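Local structure of nine-heme cytochrome c (Desulfovibrio desulfuricans, 1OFW) at residues A[15-20]-A[30-35]. The protein carries electrons through nine c-type hemes and may form part of a transmembrane redox complex that passes electrons to the cytoplasm for sulfate reduction. Residues are numbered along the deposited sequence; the frame is centred on the assembly and turned at random.
With HEC (heme c), chain G.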
loop_
_atom_site.group_PDB
_atom_site.type_symbol
_atom_site.label_atom_id
_atom_site.label_comp_id
_atom_site.label_asym_id
_atom_site.label_seq_id
_atom_site.Cartn_x
_atom_site.Cartn_y
_atom_site.Cartn_z
ATOM N N VAL A 15 4.908 -19.594 -4.891
ATOM C CA VAL A 15 3.887 -19.178 -5.859
ATOM C C VAL A 15 2.503 -19.635 -5.359
ATOM O O VAL A 15 2.297 -20.824 -5.090
ATOM C CB VAL A 15 4.095 -19.736 -7.259
ATOM C CG1 VAL A 15 3.146 -19.049 -8.224
ATOM C CG2 VAL A 15 5.540 -19.548 -7.732
ATOM N N MET A 16 1.570 -18.708 -5.241
ATOM C CA MET A 16 0.196 -18.907 -4.854
ATOM C C MET A 16 -0.715 -18.790 -6.061
ATOM O O MET A 16 -0.763 -17.797 -6.789
ATOM C CB MET A 16 -0.221 -17.887 -3.790
ATOM C CG MET A 16 0.674 -17.923 -2.549
ATOM S SD MET A 16 0.304 -16.634 -1.360
ATOM C CE MET A 16 -1.296 -17.165 -0.771
ATOM N N PHE A 17 -1.472 -19.868 -6.304
ATOM C CA PHE A 17 -2.306 -19.974 -7.473
ATOM C C PHE A 17 -3.785 -19.889 -7.161
ATOM O O PHE A 17 -4.203 -20.066 -6.008
ATOM C CB PHE A 17 -2.084 -21.346 -8.153
ATOM C CG PHE A 17 -0.725 -21.483 -8.793
ATOM C CD1 PHE A 17 0.326 -22.020 -8.073
ATOM C CD2 PHE A 17 -0.500 -21.102 -10.087
ATOM C CE1 PHE A 17 1.539 -22.143 -8.678
ATOM C CE2 PHE A 17 0.720 -21.215 -10.721
ATOM C CZ PHE A 17 1.757 -21.769 -9.992
ATOM N N PRO A 18 -4.582 -19.596 -8.179
ATOM C CA PRO A 18 -6.045 -19.503 -7.982
ATOM C C PRO A 18 -6.698 -20.882 -7.902
ATOM O O PRO A 18 -7.299 -21.367 -8.851
ATOM C CB PRO A 18 -6.516 -18.735 -9.232
ATOM C CG PRO A 18 -5.505 -19.091 -10.244
ATOM C CD PRO A 18 -4.211 -19.243 -9.546
ATOM N N VAL A 19 -6.559 -21.441 -6.692
ATOM C CA VAL A 19 -6.999 -22.817 -6.452
ATOM C C VAL A 19 -8.506 -22.909 -6.301
ATOM O O VAL A 19 -9.123 -22.243 -5.494
ATOM C CB VAL A 19 -6.269 -23.356 -5.210
ATOM C CG1 VAL A 19 -6.876 -24.684 -4.770
ATOM C CG2 VAL A 19 -4.776 -23.478 -5.523
ATOM N N GLY A 20 -9.120 -23.768 -7.116
ATOM C CA GLY A 20 -10.566 -23.957 -7.089
ATOM C C GLY A 20 -10.906 -25.329 -7.666
ATOM O O GLY A 20 -10.039 -26.003 -8.240
ATOM N N MET A 30 -6.063 -13.841 -12.472
ATOM C CA MET A 30 -4.943 -12.929 -12.265
ATOM C C MET A 30 -3.619 -13.673 -12.424
ATOM O O MET A 30 -3.560 -14.907 -12.332
ATOM C CB MET A 30 -4.972 -12.334 -10.850
ATOM C CG MET A 30 -6.245 -11.577 -10.510
ATOM S SD MET A 30 -6.387 -10.010 -11.396
ATOM C CE MET A 30 -5.073 -9.079 -10.617
ATOM N N LYS A 31 -2.512 -12.956 -12.624
ATOM C CA LYS A 31 -1.189 -13.538 -12.486
ATOM C C LYS A 31 -1.087 -14.124 -11.091
ATOM O O LYS A 31 -1.538 -13.507 -10.123
ATOM C CB LYS A 31 -0.071 -12.509 -12.654
ATOM C CG LYS A 31 0.022 -12.003 -14.097
ATOM C CD LYS A 31 1.115 -10.954 -14.160
ATOM C CE LYS A 31 1.354 -10.522 -15.593
ATOM N NZ LYS A 31 2.483 -9.533 -15.582
ATOM N N PRO A 32 -0.519 -15.323 -10.939
ATOM C CA PRO A 32 -0.250 -15.816 -9.593
ATOM C C PRO A 32 0.635 -14.882 -8.777
ATOM O O PRO A 32 1.357 -14.050 -9.311
ATOM C CB PRO A 32 0.428 -17.162 -9.852
ATOM C CG PRO A 32 -0.091 -17.581 -11.198
ATOM C CD PRO A 32 -0.184 -16.280 -11.996
ATOM N N VAL A 33 0.561 -15.033 -7.475
ATOM C CA VAL A 33 1.293 -14.212 -6.498
ATOM C C VAL A 33 2.501 -14.941 -5.939
ATOM O O VAL A 33 2.338 -16.062 -5.441
ATOM C CB VAL A 33 0.352 -13.826 -5.353
ATOM C CG1 VAL A 33 1.094 -13.088 -4.269
ATOM C CG2 VAL A 33 -0.817 -12.985 -5.874
ATOM N N VAL A 34 3.668 -14.316 -6.009
ATOM C CA VAL A 34 4.842 -14.902 -5.360
ATOM C C VAL A 34 4.993 -14.217 -4.005
ATOM O O VAL A 34 5.255 -13.018 -3.891
ATOM C CB VAL A 34 6.103 -14.758 -6.195
ATOM C CG1 VAL A 34 7.275 -15.387 -5.445
ATOM C CG2 VAL A 34 5.943 -15.430 -7.553
ATOM N N PHE A 35 4.760 -14.958 -2.946
ATOM C CA PHE A 35 4.761 -14.520 -1.576
ATOM C C PHE A 35 6.123 -14.832 -0.972
ATOM O O PHE A 35 6.554 -15.985 -1.011
ATOM C CB PHE A 35 3.647 -15.228 -0.808
ATOM C CG PHE A 35 3.638 -14.909 0.670
ATOM C CD1 PHE A 35 3.243 -13.659 1.133
ATOM C CD2 PHE A 35 4.034 -15.823 1.618
ATOM C CE1 PHE A 35 3.221 -13.346 2.457
ATOM C CE2 PHE A 35 3.999 -15.493 2.953
ATOM C CZ PHE A 35 3.624 -14.255 3.417
HETATM FE FE HEC G . -5.384 -10.306 -5.586
HETATM C CHA HEC G . -6.163 -13.643 -5.584
HETATM C CHB HEC G . -7.778 -9.780 -7.955
HETATM C CHC HEC G . -4.661 -6.974 -5.567
HETATM C CHD HEC G . -3.028 -10.859 -3.178
HETATM N NA HEC G . -6.703 -11.478 -6.523
HETATM C C1A HEC G . -6.933 -12.855 -6.386
HETATM C C2A HEC G . -8.098 -13.255 -7.141
HETATM C C3A HEC G . -8.531 -12.167 -7.791
HETATM C C4A HEC G . -7.661 -11.049 -7.431
HETATM C CMA HEC G . -9.717 -12.038 -8.766
HETATM C CAA HEC G . -8.689 -14.671 -7.126
HETATM C CBA HEC G . -7.954 -15.649 -8.067
HETATM C CGA HEC G . -8.084 -15.318 -9.539
HETATM O O1A HEC G . -9.253 -15.278 -10.032
HETATM O O2A HEC G . -7.031 -15.135 -10.197
HETATM N NB HEC G . -6.076 -8.718 -6.575
HETATM C C1B HEC G . -7.031 -8.680 -7.577
HETATM C C2B HEC G . -7.104 -7.346 -8.141
HETATM C C3B HEC G . -6.238 -6.574 -7.445
HETATM C C4B HEC G . -5.605 -7.421 -6.466
HETATM C CMB HEC G . -7.991 -6.976 -9.343
HETATM C CAB HEC G . -5.882 -5.092 -7.607
HETATM C CBB HEC G . -7.177 -4.219 -7.598
HETATM N NC HEC G . -4.082 -9.167 -4.605
HETATM C C1C HEC G . -3.934 -7.798 -4.729
HETATM C C2C HEC G . -2.895 -7.353 -3.844
HETATM C C3C HEC G . -2.425 -8.433 -3.181
HETATM C C4C HEC G . -3.187 -9.560 -3.642
HETATM C CMC HEC G . -2.439 -5.879 -3.786
HETATM C CAC HEC G . -1.239 -8.531 -2.204
HETATM C CBC HEC G . -1.346 -7.553 -1.011
HETATM N ND HEC G . -4.708 -11.915 -4.613
HETATM C C1D HEC G . -3.678 -11.952 -3.700
HETATM C C2D HEC G . -3.358 -13.335 -3.378
HETATM C C3D HEC G . -4.208 -14.104 -4.077
HETATM C C4D HEC G . -5.092 -13.236 -4.806
HETATM C CMD HEC G . -2.246 -13.779 -2.397
HETATM C CAD HEC G . -4.236 -15.649 -4.116
HETATM C CBD HEC G . -3.254 -16.168 -5.209
HETATM C CGD HEC G . -3.822 -16.097 -6.597
HETATM O O1D HEC G . -3.235 -15.477 -7.540
HETATM O O2D HEC G . -4.907 -16.709 -6.787
#
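Met-16 holds its CG beside its own backbone N, anti to the carbonyl carbon (chi1 -57°), and Phe-35 holds its CG anti to the backbone N (chi1 176°); with these torsions the Met-16 sulfur meets the root of the phenylalanine, SD lying 3.7 Å from Phe-35 CB. The sulfur then stands 5.2 Å from the centroid of the Phe-35 ring, an oblique Met-aromatic contact. That ring also meets His-40, an axial ligand of heme 3, so the pair joins the surroundings of more than one heme. A bend at chi3 brings the methyl CE of Met-16 against the heme methyl CMD. Beneath these side chains, strands 13-16 and 33-36 form a two-stranded antiparallel ribbon in the N-terminal class III cytochrome c region. Met-16 and Val-33 form a hydrogen-bonded pair: Met-16 N gives a nearly straight bond to Val-33 O (2.8 Å, 168°), and Val-33 N returns a longer one to Met-16 O, 3.1 Å. Val-33 shares the heme-facing side with Met-16 and sets CG2 3.6 Å from heme C2D. The other face carries a non-hydrogen-bonded pair, Val-15 and Val-34, packed against helix 152-164. There Val-15 CG1 runs alongside Pro-32, 3.7 Å from its CB, while Pro-32 CG approaches the CD2-CE2 side of the Phe-17 ring obliquely. Ahead of strand 33-36, Met-30 bends at chi2 and chi3, laying its side chain along the porphyrin, and its backbone N donates to propionate oxygen O2A at 2.8 Å. Lys-31 O hydrogen-bonds ND1 of His-131, an axial ligand of heme 5, probably helping to fix that imidazole's rotation. The ribbon thus separates an apolar helix-packing face from a heme-lining one, where apolar contacts probably keep the porphyrin's surroundings low in polarity, while the Met-30 amide would partly offset an ionised propionate's charge.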